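Local coordinates for protein ammonium transporter (Kuenenia stuttgartiensis, PDB 6EU6) that probably senses ammonium at the membrane through a transporter-like domain and relays the signal through a histidine kinase, at residues Ser37-Arg46 and Glu394-Ala402; Ile110-Ser119 and Phe177-Arg188. All coordinates share one frame; numbering follows the deposited sequence.

Contact 1: Ser37-Arg46 and Glu394-Ala402; sequences SKNAISIALR and EEKRGLNVA. With LMT (dodecyl-beta-D-maltoside), chain E; SO4 (sulfate ion), chain H.
With CG placed between its backbone N and carbonyl carbon (chi1 66°) and the rest of its chain extended, Lys-38 runs alongside Gly-398 to the last turn of helix 392-397. There NZ donates to Lys-396 O at 2.6 Å, and more weakly to Glu-395 O at 3.4 Å. The neighbouring Asn-39 has CG beside its backbone N and anti to the carbonyl carbon (chi1 -68°), which turns OD1 to the other segment. OD1 receives Leu-399 N at 2.8 Å in a nearly straight bond (172° at the hydrogen), the donor approaching almost in line with the side-chain C=O. The amide's other end is also held: ND2 reaches Glu-395 O through a water and bonds directly to Glu-117, so its rotation is fixed from both ends.

In return, Asn-400 OD1 accepts Ser-42 N at 3.2 Å in the first turn of helix 40-67. Ile-41 packs on the same side chain, its CD1 lying 3.7 Å from Asn-400 CB. Leu-399 packs against Ser-42 and Arg-46: its CB sits 3.5 Å from Ser-42 OG, a hydroxyl that donates back to Asn-39 O. Its CD1 meets Arg-46, whose NE takes a sulfate, probably from the crystallisation liquor, at the guanidinium edge (NE to SO4 O4, 2.7 Å).

Across the contact, the side chains of Lys-38 and Asn-39 are thus met by main-chain atoms of 394-402, and Asn-400 OD1 by a main-chain N-H. The ammonium group of Lys-38 lies among carbonyls at the C-terminal end of a short helix, where the helix dipole would probably favour its positive charge.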
loop_
_atom_site.group_PDB
_atom_site.type_symbol
_atom_site.label_atom_id
_atom_site.label_comp_id
_atom_site.label_asym_id
_atom_site.label_seq_id
_atom_site.Cartn_x
_atom_site.Cartn_y
_atom_site.Cartn_z
ATOM N N SER A 37 -9.818 17.591 13.826
ATOM C CA SER A 37 -9.269 18.218 12.651
ATOM C C SER A 37 -8.178 19.281 12.923
ATOM O O SER A 37 -7.133 19.279 12.256
ATOM C CB SER A 37 -10.446 18.740 11.809
ATOM O OG SER A 37 -10.022 19.884 11.197
ATOM N N LYS A 38 -8.309 20.106 13.973
ATOM C CA LYS A 38 -7.261 21.080 14.337
ATOM C C LYS A 38 -5.896 20.557 14.797
ATOM O O LYS A 38 -4.927 21.354 15.016
ATOM C CB LYS A 38 -7.791 22.025 15.414
ATOM C CG LYS A 38 -8.080 21.342 16.718
ATOM C CD LYS A 38 -8.690 22.310 17.709
ATOM C CE LYS A 38 -8.948 21.605 18.996
ATOM N NZ LYS A 38 -9.509 22.545 19.969
ATOM N N ASN A 39 -5.813 19.264 15.036
ATOM C CA ASN A 39 -4.584 18.646 15.485
ATOM C C ASN A 39 -3.945 17.671 14.501
ATOM O O ASN A 39 -2.967 17.018 14.854
ATOM C CB ASN A 39 -4.896 17.869 16.785
ATOM C CG ASN A 39 -5.232 18.805 17.940
ATOM O OD1 ASN A 39 -4.593 19.812 18.129
ATOM N ND2 ASN A 39 -6.267 18.467 18.696
ATOM N N ALA A 40 -4.567 17.499 13.319
ATOM C CA ALA A 40 -4.180 16.497 12.333
ATOM C C ALA A 40 -2.744 16.652 11.894
ATOM O O ALA A 40 -2.057 15.671 11.680
ATOM C CB ALA A 40 -5.051 16.645 11.100
ATOM N N ILE A 41 -2.270 17.901 11.780
ATOM C CA ILE A 41 -0.875 18.146 11.416
ATOM C C ILE A 41 0.041 17.594 12.469
ATOM O O ILE A 41 1.060 16.928 12.101
ATOM C CB ILE A 41 -0.592 19.670 11.119
ATOM C CG1 ILE A 41 -1.502 20.150 9.954
ATOM C CG2 ILE A 41 0.879 19.888 10.756
ATOM C CD1 ILE A 41 -1.474 21.680 9.734
ATOM N N SER A 42 -0.206 17.861 13.763
ATOM C CA SER A 42 0.774 17.469 14.760
ATOM C C SER A 42 0.843 15.944 14.800
ATOM O O SER A 42 1.875 15.367 15.006
ATOM C CB SER A 42 0.466 17.921 16.194
ATOM O OG SER A 42 -0.794 17.451 16.585
ATOM N N ILE A 43 -0.295 15.282 14.694
ATOM C CA ILE A 43 -0.278 13.865 14.826
ATOM C C ILE A 43 0.390 13.195 13.591
ATOM O O ILE A 43 1.114 12.202 13.736
ATOM C CB ILE A 43 -1.659 13.336 15.317
ATOM C CG1 ILE A 43 -1.524 11.914 15.865
ATOM C CG2 ILE A 43 -2.696 13.452 14.250
ATOM C CD1 ILE A 43 -0.794 11.797 17.211
ATOM N N ALA A 44 0.218 13.747 12.395
ATOM C CA ALA A 44 0.894 13.191 11.228
ATOM C C ALA A 44 2.405 13.280 11.416
ATOM O O ALA A 44 3.153 12.310 11.209
ATOM C CB ALA A 44 0.471 13.902 9.938
ATOM N N LEU A 45 2.858 14.425 11.872
ATOM C CA LEU A 45 4.274 14.662 12.066
ATOM C C LEU A 45 4.919 13.838 13.177
ATOM O O LEU A 45 6.058 13.400 13.002
ATOM C CB LEU A 45 4.540 16.129 12.318
ATOM C CG LEU A 45 4.152 16.933 11.075
ATOM C CD1 LEU A 45 4.378 18.400 11.397
ATOM C CD2 LEU A 45 4.909 16.533 9.810
ATOM N N ARG A 46 4.221 13.651 14.317
ATOM C CA ARG A 46 4.751 12.804 15.390
ATOM C C ARG A 46 4.960 11.376 14.913
ATOM O O ARG A 46 5.961 10.721 15.242
ATOM C CB ARG A 46 3.841 12.868 16.636
ATOM C CG ARG A 46 3.955 14.212 17.326
ATOM C CD ARG A 46 2.769 14.461 18.211
ATOM N NE ARG A 46 2.867 15.789 18.771
ATOM C CZ ARG A 46 2.278 16.216 19.884
ATOM N NH1 ARG A 46 1.452 15.433 20.621
ATOM N NH2 ARG A 46 2.570 17.448 20.291
ATOM N N GLU A 394 -3.139 26.659 23.688
ATOM C CA GLU A 394 -2.661 25.851 22.595
ATOM C C GLU A 394 -3.525 24.603 22.330
ATOM O O GLU A 394 -3.930 24.250 21.185
ATOM C CB GLU A 394 -1.242 25.543 22.946
ATOM C CG GLU A 394 -0.568 24.677 21.992
ATOM C CD GLU A 394 0.902 24.823 22.140
ATOM O OE1 GLU A 394 1.397 25.359 23.235
ATOM O OE2 GLU A 394 1.477 24.410 21.083
ATOM N N GLU A 395 -3.939 23.995 23.423
ATOM C CA GLU A 395 -4.816 22.873 23.315
ATOM C C GLU A 395 -6.150 23.216 22.667
ATOM O O GLU A 395 -6.624 22.479 21.821
ATOM C CB GLU A 395 -4.918 22.239 24.675
ATOM C CG GLU A 395 -5.781 21.020 24.681
ATOM C CD GLU A 395 -5.829 20.317 26.028
ATOM O OE1 GLU A 395 -5.130 20.724 27.004
ATOM O OE2 GLU A 395 -6.596 19.327 26.068
ATOM N N LYS A 396 -6.730 24.388 22.963
ATOM C CA LYS A 396 -8.035 24.779 22.363
ATOM C C LYS A 396 -7.841 25.262 20.947
ATOM O O LYS A 396 -8.615 24.936 20.097
ATOM C CB LYS A 396 -8.698 25.885 23.188
ATOM C CG LYS A 396 -9.125 25.419 24.566
ATOM C CD LYS A 396 -9.308 26.579 25.526
ATOM C CE LYS A 396 -9.036 26.142 26.947
ATOM N NZ LYS A 396 -9.124 27.312 27.859
ATOM N N ARG A 397 -6.762 25.988 20.683
ATOM C CA ARG A 397 -6.505 26.454 19.340
ATOM C C ARG A 397 -6.143 25.278 18.412
ATOM O O ARG A 397 -6.462 25.287 17.255
ATOM C CB ARG A 397 -5.353 27.436 19.365
ATOM C CG ARG A 397 -5.558 28.633 18.448
ATOM C CD ARG A 397 -5.010 29.897 19.098
ATOM N NE ARG A 397 -3.626 29.689 19.529
ATOM C CZ ARG A 397 -3.099 30.154 20.661
ATOM N NH1 ARG A 397 -1.827 29.887 20.965
ATOM N NH2 ARG A 397 -3.834 30.878 21.497
ATOM N N GLY A 398 -5.430 24.283 18.916
ATOM C CA GLY A 398 -4.964 23.223 18.055
ATOM C C GLY A 398 -3.461 23.212 18.009
ATOM O O GLY A 398 -2.824 24.267 18.008
ATOM N N LEU A 399 -2.867 22.035 17.957
ATOM C CA LEU A 399 -1.422 21.923 17.904
ATOM C C LEU A 399 -0.884 22.309 16.547
ATOM O O LEU A 399 0.290 22.550 16.388
ATOM C CB LEU A 399 -0.953 20.546 18.286
ATOM C CG LEU A 399 -1.331 20.113 19.677
ATOM C CD1 LEU A 399 -0.834 18.729 19.929
ATOM C CD2 LEU A 399 -0.694 21.034 20.667
ATOM N N ASN A 400 -1.760 22.361 15.566
ATOM C CA ASN A 400 -1.363 22.796 14.222
ATOM C C ASN A 400 -1.135 24.302 14.285
ATOM O O ASN A 400 -1.987 25.053 13.846
ATOM C CB ASN A 400 -2.488 22.550 13.207
ATOM C CG ASN A 400 -2.921 21.098 13.129
ATOM O OD1 ASN A 400 -2.329 20.229 13.739
ATOM N ND2 ASN A 400 -3.973 20.848 12.372
ATOM N N VAL A 401 -0.001 24.768 14.795
ATOM C CA VAL A 401 0.127 26.206 14.979
ATOM C C VAL A 401 1.024 26.848 13.963
ATOM O O VAL A 401 0.573 27.634 13.183
ATOM C CB VAL A 401 0.536 26.588 16.409
ATOM C CG1 VAL A 401 -0.060 27.948 16.755
ATOM C CG2 VAL A 401 0.056 25.560 17.418
ATOM N N ALA A 402 2.283 26.474 13.960
ATOM C CA ALA A 402 3.214 27.011 12.996
ATOM C C ALA A 402 2.774 27.041 11.540
ATOM O O ALA A 402 3.067 28.044 10.909
ATOM C CB ALA A 402 4.574 26.365 13.124
HETATM C C1B LMT E . 4.881 22.524 24.431
HETATM C C2B LMT E . 4.038 23.834 24.288
HETATM C C3B LMT E . 4.587 24.914 25.211
HETATM C C4B LMT E . 4.505 24.335 26.593
HETATM C C5B LMT E . 5.388 23.125 26.740
HETATM C C6B LMT E . 5.354 22.666 28.208
HETATM O O1B LMT E . 6.222 22.769 24.024
HETATM O O2B LMT E . 4.090 24.373 22.961
HETATM O O3B LMT E . 3.844 26.141 25.227
HETATM O "O4'" LMT E . 4.890 25.326 27.554
HETATM O O5B LMT E . 4.955 22.106 25.795
HETATM O O6B LMT E . 4.090 22.966 28.902
HETATM C "C1'" LMT E . 9.041 21.758 21.210
HETATM C "C2'" LMT E . 7.629 21.957 20.811
HETATM C "C3'" LMT E . 6.864 22.681 21.824
HETATM C "C4'" LMT E . 6.840 21.919 23.070
HETATM C "C5'" LMT E . 8.293 21.548 23.454
HETATM C "C6'" LMT E . 8.293 20.620 24.650
HETATM O "O1'" LMT E . 9.735 21.093 20.178
HETATM O "O2'" LMT E . 7.569 22.777 19.677
HETATM O "O3'" LMT E . 5.513 22.863 21.447
HETATM O "O5'" LMT E . 9.023 20.965 22.384
HETATM O "O6'" LMT E . 7.386 19.504 24.564
HETATM C C1 LMT E . 11.135 20.883 20.503
HETATM C C2 LMT E . 11.886 20.341 19.277
HETATM C C3 LMT E . 13.309 19.881 19.578
HETATM C C4 LMT E . 14.048 19.347 18.326
HETATM C C5 LMT E . 14.325 17.839 18.366
HETATM C C6 LMT E . 15.698 17.358 17.902
HETATM C C7 LMT E . 15.644 15.850 17.585
HETATM C C8 LMT E . 16.685 14.997 18.303
HETATM C C9 LMT E . 16.606 13.479 17.986
HETATM C C10 LMT E . 17.888 12.671 18.405
HETATM C C11 LMT E . 17.712 11.246 19.032
HETATM C C12 LMT E . 18.182 10.022 18.219
HETATM S S SO4 H . 3.718 19.326 17.795
HETATM O O1 SO4 H . 3.010 19.434 16.544
HETATM O O2 SO4 H . 2.811 19.832 18.879
HETATM O O3 SO4 H . 4.941 20.159 17.739
HETATM O O4 SO4 H . 4.206 17.930 17.905
HETATM O O HOH W 1 -6.204 19.870 21.376
#

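Contact 2: Ile110-Ser119 and Phe177-Arg188; sequences ILTGAIAERS and FAMAAAIMVGPR. With ZDM (nonyl 4-O-alpha-D-glucopyranosyl-beta-D-glucopyranoside), chain D.
Leu-111 and Ala-178 bring the two backbones closest, their CA atoms 4.5 Å apart. The short axes of 110-114 and 177-185 come within 8.5 Å and diverge by 29°. Helix 110-114 is weakly bonded and kinked and runs into a loop; helix 167-185 ends before Gly-186, which has positive phi.

Alanines permit the close approach: Ala-114 CB meets Ala-178 CB at 3.6 Å, and Leu-111 CD1 presses on Ala-181 CB at 3.4 Å, tighter than usual for carbons. Ile-115 CG2 lies over the backbone between Ala-181 and Ala-182 and also touches Val-185.

Arg-118 bends at chi2 (-69°), passing Val-185 CG1, and grips Gly-186 O side-on, with NE at 2.9 Å and NH2 at 3.0 Å. Its NH1 turns back to Ala-116 O and Ala-114 O, while NH2 also serves Asp-317 O. A leucine here would lose every one of these donors and is likely to leave Gly-186 O and the carbonyls of the 110-119 turn without their mates.

Beyond it, Arg-188 NH1 forms a salt bridge with Glu-117 OE2 at 2.9 Å, the flat groups turned 57° apart; Arg-188 is also paired with Asp-317, and the other carboxylate oxygen, OE1, receives Gln-36 N. Small-residue helix packing giving way to a buried arginine that ties together carbonyls at two helix ends suits the all-helical bundle of the ammonium transporter family.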
loop_
_atom_site.group_PDB
_atom_site.type_symbol
_atom_site.label_atom_id
_atom_site.label_comp_id
_atom_site.label_asym_id
_atom_site.label_seq_id
_atom_site.Cartn_x
_atom_site.Cartn_y
_atom_site.Cartn_z
ATOM N N ILE A 110 2.708 3.186 19.050
ATOM C CA ILE A 110 1.492 3.083 19.844
ATOM C C ILE A 110 1.309 4.327 20.757
ATOM O O ILE A 110 0.204 4.888 20.906
ATOM C CB ILE A 110 1.519 1.795 20.709
ATOM C CG1 ILE A 110 1.400 0.599 19.757
ATOM C CG2 ILE A 110 0.361 1.760 21.711
ATOM C CD1 ILE A 110 1.840 -0.772 20.275
ATOM N N LEU A 111 2.410 4.763 21.372
ATOM C CA LEU A 111 2.407 5.923 22.242
ATOM C C LEU A 111 1.652 7.090 21.669
ATOM O O LEU A 111 0.921 7.748 22.372
ATOM C CB LEU A 111 3.883 6.368 22.441
ATOM C CG LEU A 111 4.114 7.628 23.281
ATOM C CD1 LEU A 111 3.561 7.477 24.712
ATOM C CD2 LEU A 111 5.574 7.930 23.347
ATOM N N THR A 112 1.977 7.489 20.436
ATOM C CA THR A 112 1.512 8.796 19.957
ATOM C C THR A 112 0.006 8.969 20.012
ATOM O O THR A 112 -0.504 10.050 20.339
ATOM C CB THR A 112 1.984 9.163 18.557
ATOM O OG1 THR A 112 1.411 8.247 17.624
ATOM C CG2 THR A 112 3.482 9.120 18.488
ATOM N N GLY A 113 -0.738 7.933 19.730
ATOM C CA GLY A 113 -2.176 8.099 19.709
ATOM C C GLY A 113 -2.776 8.218 21.093
ATOM O O GLY A 113 -3.831 8.824 21.263
ATOM N N ALA A 114 -2.143 7.607 22.075
ATOM C CA ALA A 114 -2.650 7.652 23.456
ATOM C C ALA A 114 -2.477 9.053 24.069
ATOM O O ALA A 114 -3.339 9.534 24.815
ATOM C CB ALA A 114 -1.946 6.627 24.267
ATOM N N ILE A 115 -1.411 9.754 23.696
ATOM C CA ILE A 115 -1.206 11.138 24.229
ATOM C C ILE A 115 -1.416 12.272 23.224
ATOM O O ILE A 115 -1.051 13.439 23.447
ATOM C CB ILE A 115 0.148 11.248 24.922
ATOM C CG1 ILE A 115 1.269 10.979 23.973
ATOM C CG2 ILE A 115 0.174 10.264 26.109
ATOM C CD1 ILE A 115 2.660 11.242 24.543
ATOM N N ALA A 116 -2.061 11.949 22.112
ATOM C CA ALA A 116 -2.354 12.945 21.118
ATOM C C ALA A 116 -3.205 14.110 21.651
ATOM O O ALA A 116 -4.025 13.964 22.609
ATOM C CB ALA A 116 -3.069 12.312 19.935
ATOM N N GLU A 117 -3.054 15.258 20.979
ATOM C CA GLU A 117 -3.961 16.425 21.183
ATOM C C GLU A 117 -3.592 17.345 22.350
ATOM O O GLU A 117 -3.972 18.501 22.301
ATOM C CB GLU A 117 -5.491 16.053 21.262
ATOM C CG GLU A 117 -5.906 15.010 20.212
ATOM C CD GLU A 117 -7.222 15.338 19.561
ATOM O OE1 GLU A 117 -7.270 15.780 18.402
ATOM O OE2 GLU A 117 -8.231 15.155 20.230
ATOM N N ARG A 118 -2.796 16.874 23.307
ATOM C CA ARG A 118 -2.478 17.716 24.465
ATOM C C ARG A 118 -1.102 17.515 25.052
ATOM O O ARG A 118 -0.663 18.317 25.862
ATOM C CB ARG A 118 -3.563 17.621 25.522
ATOM C CG ARG A 118 -3.475 16.399 26.463
ATOM C CD ARG A 118 -3.783 15.077 25.763
ATOM N NE ARG A 118 -4.026 13.992 26.722
ATOM C CZ ARG A 118 -4.248 12.719 26.443
ATOM N NH1 ARG A 118 -4.350 12.323 25.176
ATOM N NH2 ARG A 118 -4.401 11.837 27.405
ATOM N N SER A 119 -0.395 16.478 24.645
ATOM C CA SER A 119 0.972 16.362 24.992
ATOM C C SER A 119 1.797 17.255 24.093
ATOM O O SER A 119 1.405 17.540 22.910
ATOM C CB SER A 119 1.429 14.914 24.923
ATOM O OG SER A 119 1.429 14.411 23.618
ATOM N N PHE A 177 3.091 1.294 28.134
ATOM C CA PHE A 177 3.864 2.515 28.076
ATOM C C PHE A 177 2.996 3.701 27.701
ATOM O O PHE A 177 3.051 4.749 28.347
ATOM C CB PHE A 177 5.006 2.347 27.084
ATOM C CG PHE A 177 6.003 3.475 27.108
ATOM C CD1 PHE A 177 6.777 3.732 28.238
ATOM C CD2 PHE A 177 6.160 4.310 25.989
ATOM C CE1 PHE A 177 7.685 4.804 28.262
ATOM C CE2 PHE A 177 7.088 5.341 26.002
ATOM C CZ PHE A 177 7.834 5.606 27.158
ATOM N N ALA A 178 2.147 3.519 26.692
ATOM C CA ALA A 178 1.205 4.519 26.310
ATOM C C ALA A 178 0.295 4.814 27.526
ATOM O O ALA A 178 -0.091 5.950 27.732
ATOM C CB ALA A 178 0.339 4.034 25.142
ATOM N N MET A 179 -0.130 3.779 28.257
ATOM C CA MET A 179 -1.066 4.031 29.337
ATOM C C MET A 179 -0.434 4.926 30.447
ATOM O O MET A 179 -1.098 5.848 30.951
ATOM C CB MET A 179 -1.531 2.738 29.986
ATOM C CG MET A 179 -2.465 2.994 31.145
ATOM S SD MET A 179 -3.148 1.417 31.697
ATOM C CE MET A 179 -2.043 0.995 32.966
ATOM N N ALA A 180 0.819 4.643 30.803
ATOM C CA ALA A 180 1.526 5.527 31.698
ATOM C C ALA A 180 1.619 6.927 31.173
ATOM O O ALA A 180 1.467 7.926 31.906
ATOM C CB ALA A 180 2.928 4.991 31.980
ATOM N N ALA A 181 1.973 7.039 29.901
ATOM C CA ALA A 181 2.068 8.375 29.317
ATOM C C ALA A 181 0.691 9.128 29.349
ATOM O O ALA A 181 0.635 10.325 29.707
ATOM C CB ALA A 181 2.633 8.281 27.898
ATOM N N ALA A 182 -0.421 8.435 29.038
ATOM C CA ALA A 182 -1.696 9.079 29.045
ATOM C C ALA A 182 -2.068 9.578 30.475
ATOM O O ALA A 182 -2.736 10.608 30.657
ATOM C CB ALA A 182 -2.781 8.144 28.548
ATOM N N ILE A 183 -1.682 8.801 31.450
ATOM C CA ILE A 183 -1.937 9.137 32.853
ATOM C C ILE A 183 -1.150 10.363 33.272
ATOM O O ILE A 183 -1.692 11.288 33.810
ATOM C CB ILE A 183 -1.593 7.970 33.806
ATOM C CG1 ILE A 183 -2.707 6.945 33.733
ATOM C CG2 ILE A 183 -1.577 8.422 35.281
ATOM C CD1 ILE A 183 -2.362 5.622 34.406
ATOM N N MET A 184 0.135 10.368 33.011
ATOM C CA MET A 184 0.976 11.464 33.394
ATOM C C MET A 184 0.674 12.717 32.609
ATOM O O MET A 184 0.831 13.808 33.141
ATOM C CB MET A 184 2.429 11.006 33.248
ATOM C CG MET A 184 2.794 9.887 34.224
ATOM S SD MET A 184 2.547 10.501 35.944
ATOM C CE MET A 184 3.678 11.856 35.866
ATOM N N VAL A 185 0.250 12.622 31.346
ATOM C CA VAL A 185 -0.137 13.838 30.591
ATOM C C VAL A 185 -1.502 14.417 31.102
ATOM O O VAL A 185 -1.735 15.629 31.146
ATOM C CB VAL A 185 -0.205 13.502 29.085
ATOM C CG1 VAL A 185 -0.891 14.602 28.312
ATOM C CG2 VAL A 185 1.176 13.214 28.536
ATOM N N GLY A 186 -2.411 13.520 31.412
ATOM C CA GLY A 186 -3.721 13.861 31.881
ATOM C C GLY A 186 -4.691 13.934 30.731
ATOM O O GLY A 186 -4.293 13.944 29.566
ATOM N N PRO A 187 -5.970 14.048 31.047
ATOM C CA PRO A 187 -6.976 14.087 29.970
ATOM C C PRO A 187 -7.010 15.345 29.162
ATOM O O PRO A 187 -6.491 16.402 29.545
ATOM C CB PRO A 187 -8.329 13.936 30.713
ATOM C CG PRO A 187 -7.958 13.692 32.171
ATOM C CD PRO A 187 -6.567 14.208 32.376
ATOM N N ARG A 188 -7.611 15.240 28.001
ATOM C CA ARG A 188 -7.809 16.435 27.213
ATOM C C ARG A 188 -8.738 17.374 28.034
ATOM O O ARG A 188 -9.652 16.921 28.751
ATOM C CB ARG A 188 -8.421 16.071 25.839
ATOM C CG ARG A 188 -7.464 15.316 24.901
ATOM C CD ARG A 188 -8.142 14.844 23.640
ATOM N NE ARG A 188 -8.969 13.669 23.980
ATOM C CZ ARG A 188 -9.673 12.951 23.106
ATOM N NH1 ARG A 188 -9.612 13.192 21.790
ATOM N NH2 ARG A 188 -10.322 11.927 23.545
HETATM C C1 ZDM D . -8.161 8.793 38.313
HETATM O O1 ZDM D . -10.536 13.834 36.547
HETATM C C2 ZDM D . -9.320 9.814 38.293
HETATM O O2 ZDM D . -14.237 13.809 36.197
HETATM C C3 ZDM D . -9.258 11.052 37.347
HETATM O O3 ZDM D . -11.552 12.191 39.799
HETATM C C4 ZDM D . -8.025 11.029 36.431
HETATM O O4 ZDM D . -13.980 12.369 38.439
HETATM C C5 ZDM D . -11.635 13.174 38.756
HETATM O O5 ZDM D . -6.919 10.585 37.192
HETATM C C6 ZDM D . -6.822 9.243 37.652
HETATM O O6 ZDM D . -10.683 15.533 34.366
HETATM C C7 ZDM D . -12.776 12.826 37.809
HETATM O O7 ZDM D . -9.316 12.297 38.080
HETATM C C8 ZDM D . -13.016 14.025 36.922
HETATM C C9 ZDM D . -11.807 14.170 35.980
HETATM C C10 ZDM D . -10.457 13.110 37.805
HETATM C C11 ZDM D . -11.618 15.588 35.455
HETATM O O16 ZDM D . -6.120 8.541 36.595
HETATM C C18 ZDM D . -6.128 7.132 36.364
HETATM C C19 ZDM D . -5.619 6.313 37.531
HETATM C C22 ZDM D . -4.752 5.142 37.097
HETATM C C25 ZDM D . -5.393 3.795 37.361
HETATM C C28 ZDM D . -4.641 2.620 36.720
HETATM C C31 ZDM D . -3.577 2.022 37.625
HETATM C C34 ZDM D . -3.291 0.572 37.302
HETATM O O49 ZDM D . -8.708 7.513 37.939
HETATM O O55 ZDM D . -9.421 10.237 39.640
HETATM C C57 ZDM D . -7.655 12.419 35.893
HETATM O O61 ZDM D . -8.714 12.884 35.054
HETATM O O HOH W 2 -5.536 10.866 30.403
#

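In the fold
Contacts 1 and 2 have centres about 15 Å apart and adjoin directly. Asn-39 ND2 bonds to Glu-117 OE1 and Arg-46 NH2 to Ser-119 O, each at 2.9 Å, which binds segment 37-46 to 110-119. From the other half of contact 1, Glu-395 OE2 packs 3.3 Å from Arg-188 CA and 3.5 Å from Arg-118 CB; this carboxylate accepts Ile-189 N and pairs with Arg-389. Glu-395 thus packs against the loops that follow the two helices of contact 2. The nonyl maltoside ZDM borders contact 2, with Pro-187 CG 3.1 Å from ZDM O61, and stays about 10 Å from the Glu-395 side chain; a dodecyl maltoside is hydrogen-bonded to Glu-394. Contact 1 alone also packs against a neighbouring subunit.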